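Local structure of nodulation protein S (Bradyrhizobium sp., 3OFK) at residues A[30-35]-A[193-198]; A[54-59]-A[113-118]. The protein probably transfers a methyl group from S-adenosyl-L-methionine to nitrogen during the synthesis of nod factors, the lipochitooligosaccharide signals of rhizobial nodulation. All coordinates share one frame; numbering follows the deposited sequence.

How the contacts relate
Both contacts reach the same seven-stranded mixed sheet, but on opposite sides of the chain's centre; their centres lie about 24 Å apart and their nearest atoms about 11 Å apart, so they do not touch. Along the chain, 30-35 comes first, at the start of helix 33-46; strand 52-58 follows it directly and pairs with 115-121 in contact 2, and only then does the chain reach 193-198, the second half of contact 1. Contact 2 joins two central parallel strands, whereas contact 1 ties helix 33-46 to antiparallel strand 196-203. S-adenosyl-L-homocysteine binds G59 at the end of contact 2 and R38 on the helix of contact 1.

Contact 1 of 2, residues A[30-35]-A[193-198]; sequences DDNPFE and ADEDCL
The F34 ring turns one face to E195: CB of E195 stands over the ring centre, 3.7 Å from the centroid and 3° off the normal, a CH-pi contact. CG of E195 lies over the same face, 3.4 Å from CD2 of F34. At the ring edge, near its plane, CB of C197 lies 4.0 Å from CZ of F34. The carboxylate of E195 lies 9° from parallel with the ring, and the two side chains lie alongside each other, pointing opposite ways. F34 has CG anti to the backbone N (chi1 162°), while the chain of E195, extended beyond CG, carries its carboxylate past the ring to N32.

There N32 and E195 meet tip to tip. ND2 of N32 donates to OE2 of E195 at 2.9 Å, almost straight and in its own amide plane, but meets OE2 from above the carboxylate plane. N32 stands at the N-cap of helix 33-46, and its OD1 accepts from F34 N at 3.2 Å, a capping bond. A water donates to OD1 of N32 (2.7 Å) and to OE1 of E195 (3.0 Å), and OE1 also accepts from the backbone N of Q191. Both ends of the cap amide are thus bonded, which fixes its rotation. An alanine in place of F34 would probably open a gap over CB and CG of E195 and beside C197, leaving the glutamate freer to move.

C197 also approaches R38, one turn on in the helix, which binds S-adenosyl-L-homocysteine; the packing thus lies beside the ligand site. The contact joins the N-cap and first turn of helix 33-46 to E195 and the first residues of strand 196-203, between strands 148-155 and 181-189 in the sheet.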
loop_
_atom_site.group_PDB
_atom_site.type_symbol
_atom_site.label_atom_id
_atom_site.label_comp_id
_atom_site.label_asym_id
_atom_site.label_seq_id
_atom_site.Cartn_x
_atom_site.Cartn_y
_atom_site.Cartn_z
ATOM N N ASP A 30 8.677 -9.405 6.779
ATOM C CA ASP A 30 10.145 -9.600 6.818
ATOM C C ASP A 30 10.570 -11.005 6.482
ATOM O O ASP A 30 11.518 -11.200 5.728
ATOM C CB ASP A 30 10.744 -9.153 8.152
ATOM C CG ASP A 30 10.881 -7.640 8.231
ATOM O OD1 ASP A 30 11.450 -7.033 7.286
ATOM O OD2 ASP A 30 10.376 -7.047 9.208
ATOM N N ASP A 31 9.847 -11.975 7.025
ATOM C CA ASP A 31 10.282 -13.362 7.031
ATOM C C ASP A 31 9.772 -14.190 5.844
ATOM O O ASP A 31 10.299 -15.272 5.617
ATOM C CB ASP A 31 9.876 -14.037 8.347
ATOM C CG ASP A 31 10.598 -13.440 9.557
ATOM O OD1 ASP A 31 11.841 -13.544 9.623
ATOM O OD2 ASP A 31 9.934 -12.870 10.444
ATOM N N ASN A 32 8.765 -13.701 5.111
ATOM C CA ASN A 32 8.207 -14.464 3.986
ATOM C C ASN A 32 8.917 -14.108 2.683
ATOM O O ASN A 32 8.877 -12.943 2.251
ATOM C CB ASN A 32 6.722 -14.189 3.851
ATOM C CG ASN A 32 6.017 -15.155 2.922
ATOM O OD1 ASN A 32 6.627 -15.944 2.206
ATOM N ND2 ASN A 32 4.697 -15.067 2.914
ATOM N N PRO A 33 9.601 -15.084 2.078
ATOM C CA PRO A 33 10.259 -14.809 0.798
ATOM C C PRO A 33 9.341 -14.194 -0.271
ATOM O O PRO A 33 9.800 -13.363 -1.047
ATOM C CB PRO A 33 10.785 -16.185 0.361
ATOM C CG PRO A 33 10.177 -17.183 1.285
ATOM C CD PRO A 33 9.806 -16.477 2.523
ATOM N N PHE A 34 8.056 -14.570 -0.284
ATOM C CA PHE A 34 7.074 -13.977 -1.204
ATOM C C PHE A 34 6.875 -12.496 -0.923
ATOM O O PHE A 34 6.774 -11.687 -1.843
ATOM C CB PHE A 34 5.724 -14.705 -1.110
ATOM C CG PHE A 34 4.560 -13.917 -1.679
ATOM C CD1 PHE A 34 4.371 -13.814 -3.053
ATOM C CD2 PHE A 34 3.643 -13.283 -0.833
ATOM C CE1 PHE A 34 3.283 -13.101 -3.576
ATOM C CE2 PHE A 34 2.558 -12.567 -1.350
ATOM C CZ PHE A 34 2.385 -12.462 -2.715
ATOM N N GLU A 35 6.817 -12.141 0.355
ATOM C CA GLU A 35 6.637 -10.739 0.714
ATOM C C GLU A 35 7.898 -9.959 0.378
ATOM O O GLU A 35 7.809 -8.846 -0.115
ATOM C CB GLU A 35 6.220 -10.584 2.186
ATOM C CG GLU A 35 4.913 -11.299 2.556
ATOM C CD GLU A 35 3.685 -10.662 1.946
ATOM O OE1 GLU A 35 3.790 -9.574 1.342
ATOM O OE2 GLU A 35 2.605 -11.248 2.081
ATOM N N ALA A 193 -2.411 -20.202 -3.204
ATOM C CA ALA A 193 -3.412 -19.350 -3.827
ATOM C C ALA A 193 -3.466 -17.972 -3.142
ATOM O O ALA A 193 -3.657 -16.957 -3.819
ATOM C CB ALA A 193 -4.783 -20.042 -3.803
ATOM N N ASP A 194 -3.274 -17.940 -1.814
ATOM C CA ASP A 194 -3.198 -16.674 -1.021
ATOM C C ASP A 194 -2.038 -15.744 -1.406
ATOM O O ASP A 194 -2.041 -14.557 -1.056
ATOM C CB ASP A 194 -3.015 -16.980 0.485
ATOM C CG ASP A 194 -4.309 -17.392 1.195
ATOM O OD1 ASP A 194 -4.276 -17.433 2.452
ATOM O OD2 ASP A 194 -5.331 -17.685 0.526
ATOM N N GLU A 195 -1.014 -16.302 -2.048
ATOM C CA GLU A 195 0.178 -15.549 -2.433
ATOM C C GLU A 195 0.162 -15.338 -3.930
ATOM O O GLU A 195 0.849 -16.036 -4.693
ATOM C CB GLU A 195 1.466 -16.245 -1.940
ATOM C CG GLU A 195 1.661 -16.062 -0.435
ATOM C CD GLU A 195 2.757 -16.906 0.196
ATOM O OE1 GLU A 195 3.493 -17.661 -0.498
ATOM O OE2 GLU A 195 2.875 -16.810 1.429
ATOM N N ASP A 196 -0.669 -14.382 -4.346
ATOM C CA ASP A 196 -0.844 -14.101 -5.766
ATOM C C ASP A 196 -1.306 -12.691 -5.973
ATOM O O ASP A 196 -2.495 -12.389 -5.849
ATOM C CB ASP A 196 -1.829 -15.069 -6.407
ATOM C CG ASP A 196 -1.981 -14.846 -7.909
ATOM O OD1 ASP A 196 -1.193 -14.088 -8.529
ATOM O OD2 ASP A 196 -2.904 -15.449 -8.482
ATOM N N CYS A 197 -0.342 -11.857 -6.339
ATOM C CA CYS A 197 -0.428 -10.424 -6.249
ATOM C C CYS A 197 -0.292 -9.824 -7.627
ATOM O O CYS A 197 0.455 -10.328 -8.460
ATOM C CB CYS A 197 0.738 -9.930 -5.399
ATOM S SG CYS A 197 0.813 -8.171 -5.235
ATOM N N LEU A 198 -1.007 -8.739 -7.853
ATOM C CA LEU A 198 -0.881 -7.966 -9.085
ATOM C C LEU A 198 -0.401 -6.601 -8.666
ATOM O O LEU A 198 -0.935 -6.042 -7.722
ATOM C CB LEU A 198 -2.237 -7.842 -9.789
ATOM C CG LEU A 198 -2.278 -7.504 -11.280
ATOM C CD1 LEU A 198 -1.331 -8.386 -12.116
ATOM C CD2 LEU A 198 -3.709 -7.671 -11.754
HETATM O O HOH W 1 5.813 -18.322 1.211
#

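Contact 2 of 2, residues A[54-59]-A[113-118]; sequences NGLEIG and ELFDLI. With SAH (S-adenosyl-L-homocysteine), chain E.
CG of F115 is anti to its carbonyl carbon (chi1 -53°), and the side chains of F115 and L56 cross obliquely with CB of L56 over the ring centre, 3.7 Å from the centroid. D116 has CG between its backbone N and carbonyl carbon (chi1 59°), and its OD1 accepts from N54 N at 2.7 Å on the syn side; OD2 is bound by S53 N. The side-chain ND2 of N54 donates separately, to L114 O at 2.9 Å, meeting that carbonyl from above its plane, with weak bonds to the E113 carboxylate, whose stronger partner is R75.

Beyond this corner the segments pair as parallel strands, G55 with L117 and L56 with I118, and L56 N donates to L117 O at 2.8 Å. These are the first and fourth strands in chain order, adjacent at the middle of the Rossmann-like sheet of S-adenosylmethionine-dependent methyltransferases.

I118 shares a face with L56, its CG2 lying 3.7 Å from CD1 of I58. Just past the end of the strand, O of G59 accepts from the amino N of S-adenosyl-L-homocysteine at 2.7 Å; a CB on G59 would clash with the ligand's O4'.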
loop_
_atom_site.group_PDB
_atom_site.type_symbol
_atom_site.label_atom_id
_atom_site.label_comp_id
_atom_site.label_asym_id
_atom_site.label_seq_id
_atom_site.Cartn_x
_atom_site.Cartn_y
_atom_site.Cartn_z
ATOM N N ASN A 54 8.883 13.839 -3.439
ATOM C CA ASN A 54 7.904 14.008 -2.369
ATOM C C ASN A 54 7.021 12.815 -2.420
ATOM O O ASN A 54 6.109 12.772 -3.220
ATOM C CB ASN A 54 7.095 15.292 -2.596
ATOM C CG ASN A 54 6.322 15.712 -1.370
ATOM O OD1 ASN A 54 6.721 15.423 -0.247
ATOM N ND2 ASN A 54 5.214 16.432 -1.584
ATOM N N GLY A 55 7.350 11.800 -1.638
ATOM C CA GLY A 55 6.667 10.515 -1.743
ATOM C C GLY A 55 5.603 10.338 -0.653
ATOM O O GLY A 55 5.723 10.925 0.430
ATOM N N LEU A 56 4.572 9.542 -0.957
ATOM C CA LEU A 56 3.529 9.160 0.034
ATOM C C LEU A 56 3.395 7.633 0.125
ATOM O O LEU A 56 3.192 6.931 -0.883
ATOM C CB LEU A 56 2.174 9.781 -0.308
ATOM C CG LEU A 56 0.966 9.426 0.602
ATOM C CD1 LEU A 56 1.116 10.012 2.005
ATOM C CD2 LEU A 56 -0.371 9.857 -0.009
ATOM N N GLU A 57 3.468 7.093 1.324
ATOM C CA GLU A 57 3.218 5.674 1.498
ATOM C C GLU A 57 1.941 5.560 2.296
ATOM O O GLU A 57 1.820 6.227 3.357
ATOM C CB GLU A 57 4.357 4.973 2.231
ATOM C CG GLU A 57 4.131 3.429 2.279
ATOM C CD GLU A 57 4.940 2.672 3.320
ATOM O OE1 GLU A 57 5.475 3.278 4.268
ATOM O OE2 GLU A 57 5.082 1.434 3.172
ATOM N N ILE A 58 0.987 4.773 1.770
ATOM C CA ILE A 58 -0.342 4.561 2.412
ATOM C C ILE A 58 -0.412 3.155 2.975
ATOM O O ILE A 58 -0.551 2.193 2.200
ATOM C CB ILE A 58 -1.497 4.755 1.432
ATOM C CG1 ILE A 58 -1.542 6.206 1.000
ATOM C CG2 ILE A 58 -2.874 4.352 2.085
ATOM C CD1 ILE A 58 -2.349 6.455 -0.291
ATOM N N GLY A 59 -0.360 3.049 4.308
ATOM C CA GLY A 59 -0.315 1.735 4.991
ATOM C C GLY A 59 1.114 1.199 5.124
ATOM O O GLY A 59 1.692 0.732 4.154
ATOM N N GLU A 113 -0.711 18.998 -0.033
ATOM C CA GLU A 113 0.448 18.291 -0.623
ATOM C C GLU A 113 0.122 17.583 -1.939
ATOM O O GLU A 113 -0.916 16.911 -2.065
ATOM C CB GLU A 113 0.979 17.190 0.323
ATOM C CG GLU A 113 1.834 17.620 1.506
ATOM C CD GLU A 113 3.313 17.627 1.196
ATOM O OE1 GLU A 113 3.831 18.656 0.723
ATOM O OE2 GLU A 113 3.972 16.606 1.440
ATOM N N LEU A 114 1.025 17.724 -2.909
ATOM C CA LEU A 114 1.018 16.861 -4.091
ATOM C C LEU A 114 2.296 16.027 -4.071
ATOM O O LEU A 114 3.372 16.553 -3.772
ATOM C CB LEU A 114 0.897 17.671 -5.389
ATOM C CG LEU A 114 -0.366 18.540 -5.486
ATOM C CD1 LEU A 114 -0.362 19.426 -6.764
ATOM C CD2 LEU A 114 -1.635 17.687 -5.389
ATOM N N PHE A 115 2.148 14.736 -4.374
ATOM C CA PHE A 115 3.224 13.724 -4.331
ATOM C C PHE A 115 3.565 13.178 -5.720
ATOM O O PHE A 115 2.684 12.810 -6.497
ATOM C CB PHE A 115 2.825 12.565 -3.413
ATOM C CG PHE A 115 2.403 13.010 -2.045
ATOM C CD1 PHE A 115 3.351 13.303 -1.078
ATOM C CD2 PHE A 115 1.052 13.182 -1.735
ATOM C CE1 PHE A 115 2.981 13.748 0.160
ATOM C CE2 PHE A 115 0.666 13.624 -0.473
ATOM C CZ PHE A 115 1.637 13.908 0.478
ATOM N N ASP A 116 4.852 13.118 -6.035
ATOM C CA ASP A 116 5.281 12.502 -7.305
ATOM C C ASP A 116 5.369 10.958 -7.237
ATOM O O ASP A 116 5.570 10.290 -8.267
ATOM C CB ASP A 116 6.579 13.125 -7.825
ATOM C CG ASP A 116 7.736 13.006 -6.853
ATOM O OD1 ASP A 116 7.496 13.022 -5.649
ATOM O OD2 ASP A 116 8.895 12.922 -7.297
ATOM N N LEU A 117 5.234 10.390 -6.040
ATOM C CA LEU A 117 5.032 8.951 -5.892
ATOM C C LEU A 117 4.037 8.701 -4.775
ATOM O O LEU A 117 4.198 9.239 -3.677
ATOM C CB LEU A 117 6.320 8.218 -5.530
ATOM C CG LEU A 117 6.212 6.691 -5.375
ATOM C CD1 LEU A 117 5.818 5.984 -6.693
ATOM C CD2 LEU A 117 7.584 6.199 -4.877
ATOM N N ILE A 118 3.025 7.883 -5.064
ATOM C CA ILE A 118 2.176 7.319 -4.042
ATOM C C ILE A 118 2.250 5.813 -4.120
ATOM O O ILE A 118 2.072 5.220 -5.186
ATOM C CB ILE A 118 0.735 7.750 -4.238
ATOM C CG1 ILE A 118 0.645 9.272 -4.161
ATOM C CG2 ILE A 118 -0.155 7.081 -3.198
ATOM C CD1 ILE A 118 -0.756 9.817 -4.468
HETATM N N SAH E . 1.972 -1.233 2.271
HETATM C CA SAH E . 2.730 -2.150 3.116
HETATM C CB SAH E . 1.881 -2.574 4.311
HETATM C CG SAH E . 0.638 -3.417 4.079
HETATM S SD SAH E . -0.161 -4.043 5.598
HETATM C C SAH E . 3.259 -3.388 2.373
HETATM O O SAH E . 2.839 -3.690 1.254
HETATM O OXT SAH E . 4.118 -4.102 2.888
HETATM C "C5'" SAH E . -1.559 -2.873 5.563
HETATM C "C4'" SAH E . -1.414 -1.560 6.307
HETATM O "O4'" SAH E . -2.498 -0.710 5.936
HETATM C "C3'" SAH E . -1.448 -1.693 7.829
HETATM O "O3'" SAH E . -0.427 -0.872 8.410
HETATM C "C2'" SAH E . -2.854 -1.182 8.183
HETATM O "O2'" SAH E . -2.913 -0.623 9.472
HETATM C "C1'" SAH E . -3.052 -0.145 7.112
HETATM N N9 SAH E . -4.433 0.291 6.807
HETATM C C8 SAH E . -5.560 -0.487 6.730
HETATM N N7 SAH E . -6.594 0.306 6.376
HETATM C C5 SAH E . -6.155 1.567 6.219
HETATM C C6 SAH E . -6.837 2.714 5.813
HETATM N N6 SAH E . -8.183 2.647 5.616
HETATM N N1 SAH E . -6.129 3.887 5.724
HETATM C C2 SAH E . -4.761 3.894 5.980
HETATM N N3 SAH E . -4.096 2.730 6.352
HETATM C C4 SAH E . -4.785 1.571 6.452
#